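Uncharacterized protein AF_1548 (Archaeoglobus fulgidus, PDB 1Y88) is of unknown function but probably binds DNA and may act as an endonuclease. Local coordinates at residues 81-86 with 114-119. Numbering follows the deposited sequence.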
loop_
_atom_site.group_PDB
_atom_site.type_symbol
_atom_site.label_atom_id
_atom_site.label_comp_id
_atom_site.label_asym_id
_atom_site.label_seq_id
_atom_site.Cartn_x
_atom_site.Cartn_y
_atom_site.Cartn_z
ATOM N N TYR A 81 6.362 0.542 -0.380
ATOM C CA TYR A 81 6.091 -0.745 0.321
ATOM C C TYR A 81 7.183 -1.757 0.068
ATOM O O TYR A 81 7.686 -2.457 0.944
ATOM C CB TYR A 81 4.757 -1.340 -0.197
ATOM C CG TYR A 81 4.346 -2.753 0.279
ATOM C CD1 TYR A 81 4.585 -3.192 1.586
ATOM C CD2 TYR A 81 3.638 -3.614 -0.579
ATOM C CE1 TYR A 81 4.154 -4.480 2.018
ATOM C CE2 TYR A 81 3.212 -4.886 -0.159
ATOM C CZ TYR A 81 3.471 -5.306 1.135
ATOM O OH TYR A 81 3.060 -6.567 1.547
ATOM N N THR A 82 7.492 -1.898 -1.229
ATOM C CA THR A 82 8.483 -2.871 -1.667
ATOM C C THR A 82 9.845 -2.540 -1.120
ATOM O O THR A 82 10.570 -3.428 -0.721
ATOM C CB THR A 82 8.557 -2.966 -3.211
ATOM O OG1 THR A 82 7.294 -3.419 -3.671
ATOM C CG2 THR A 82 9.672 -3.956 -3.677
ATOM N N TYR A 83 10.196 -1.254 -1.103
ATOM C CA TYR A 83 11.474 -0.878 -0.542
ATOM C C TYR A 83 11.528 -1.248 0.945
ATOM O O TYR A 83 12.543 -1.769 1.430
ATOM C CB TYR A 83 11.765 0.611 -0.770
ATOM C CG TYR A 83 13.119 1.055 -0.247
ATOM C CD1 TYR A 83 14.304 0.546 -0.765
ATOM C CD2 TYR A 83 13.203 2.004 0.787
ATOM C CE1 TYR A 83 15.548 0.968 -0.289
ATOM C CE2 TYR A 83 14.426 2.419 1.270
ATOM C CZ TYR A 83 15.601 1.909 0.723
ATOM O OH TYR A 83 16.829 2.351 1.214
ATOM N N ALA A 84 10.459 -0.926 1.683
ATOM C CA ALA A 84 10.403 -1.327 3.115
ATOM C C ALA A 84 10.532 -2.840 3.302
ATOM O O ALA A 84 11.209 -3.310 4.226
ATOM C CB ALA A 84 9.106 -0.806 3.770
ATOM N N ARG A 85 9.906 -3.622 2.420
ATOM C CA ARG A 85 10.032 -5.087 2.450
ATOM C C ARG A 85 11.483 -5.499 2.289
ATOM O O ARG A 85 11.981 -6.356 3.026
ATOM C CB ARG A 85 9.217 -5.742 1.327
ATOM C CG ARG A 85 7.798 -6.107 1.666
ATOM C CD ARG A 85 6.898 -5.742 0.488
ATOM N NE ARG A 85 6.297 -6.839 -0.268
ATOM C CZ ARG A 85 5.815 -6.695 -1.507
ATOM N NH1 ARG A 85 5.912 -5.532 -2.122
ATOM N NH2 ARG A 85 5.245 -7.712 -2.146
ATOM N N PHE A 86 12.137 -4.920 1.276
ATOM C CA PHE A 86 13.560 -5.181 1.023
ATOM C C PHE A 86 14.384 -4.898 2.298
ATOM O O PHE A 86 15.203 -5.699 2.726
ATOM C CB PHE A 86 14.036 -4.319 -0.150
ATOM C CG PHE A 86 15.524 -4.344 -0.342
ATOM C CD1 PHE A 86 16.149 -5.479 -0.864
ATOM C CD2 PHE A 86 16.291 -3.242 0.012
ATOM C CE1 PHE A 86 17.524 -5.531 -1.027
ATOM C CE2 PHE A 86 17.675 -3.264 -0.148
ATOM C CZ PHE A 86 18.311 -4.405 -0.667
ATOM N N GLY A 114 14.523 4.782 -9.016
ATOM C CA GLY A 114 15.878 5.133 -9.484
ATOM C C GLY A 114 16.680 5.693 -8.317
ATOM O O GLY A 114 17.893 5.520 -8.178
ATOM N N CYS A 115 15.972 6.336 -7.416
ATOM C CA CYS A 115 16.656 7.024 -6.352
ATOM C C CYS A 115 16.978 6.223 -5.090
ATOM O O CYS A 115 18.108 6.312 -4.568
ATOM C CB CYS A 115 15.712 8.159 -5.910
ATOM S SG CYS A 115 16.245 9.125 -4.424
ATOM N N VAL A 116 16.094 5.313 -4.672
ATOM C CA VAL A 116 16.459 4.208 -3.824
ATOM C C VAL A 116 17.100 2.925 -4.285
ATOM O O VAL A 116 17.604 2.188 -3.443
ATOM C CB VAL A 116 15.302 3.872 -2.826
ATOM C CG1 VAL A 116 14.690 5.158 -2.226
ATOM C CG2 VAL A 116 14.208 3.056 -3.501
ATOM N N GLY A 117 17.041 2.659 -5.586
ATOM C CA GLY A 117 17.743 1.439 -6.085
ATOM C C GLY A 117 16.816 0.229 -6.276
ATOM O O GLY A 117 17.243 -0.924 -6.061
ATOM N N ILE A 118 15.571 0.450 -6.650
ATOM C CA ILE A 118 14.667 -0.686 -6.984
ATOM C C ILE A 118 14.740 -0.924 -8.493
ATOM O O ILE A 118 14.505 -0.009 -9.283
ATOM C CB ILE A 118 13.194 -0.393 -6.594
ATOM C CG1 ILE A 118 13.074 0.015 -5.111
ATOM C CG2 ILE A 118 12.262 -1.595 -6.890
ATOM C CD1 ILE A 118 11.667 0.619 -4.829
ATOM N N LYS A 119 15.092 -2.149 -8.904
ATOM C CA LYS A 119 15.036 -2.483 -10.334
ATOM C C LYS A 119 13.589 -2.578 -10.740
ATOM O O LYS A 119 12.760 -3.065 -9.968
ATOM C CB LYS A 119 15.728 -3.842 -10.595
ATOM C CG LYS A 119 17.212 -3.825 -10.432
ATOM C CD LYS A 119 17.840 -5.207 -10.777
ATOM C CE LYS A 119 17.629 -5.546 -12.248
ATOM N NZ LYS A 119 18.564 -4.823 -13.135
#
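Y83 and V116 meet in a CH-pi contact, a simple example of how a single ring can join two helices. V116 CB sits 4.0 Å from the centroid of the Y83 ring, 16° off the ring normal, while its CG2 lies over the CG-CD1 side of the ring, 3.7 Å from Y83 CD1. With CG anti to the backbone N (chi1 -178°), the tyrosine ring reaches out from helix 76-89 toward 114-119, and its second torsion sets the tilt. Deeper in, the buried I118 lays CD1 against Y83 CB at 4.1 Å; its side chain also rests on P97, Y112 and A113. Both segments belong to the restriction endonuclease-like part of the chain, where helix 76-89 packs on the mixed sheet through T82 and F86 and meets helix 107-116 through V116, and I118 lies in the link to strand 119-121. G117, the first residue to leave helical angles, with positive phi (98°), lies between V116 and I118, which both point toward helix 76-89. The outer side is looser: the tyrosine and valine stay partly exposed, and C115 SG forms a disulfide with C45 of the second subunit, a residue that also packs on V116.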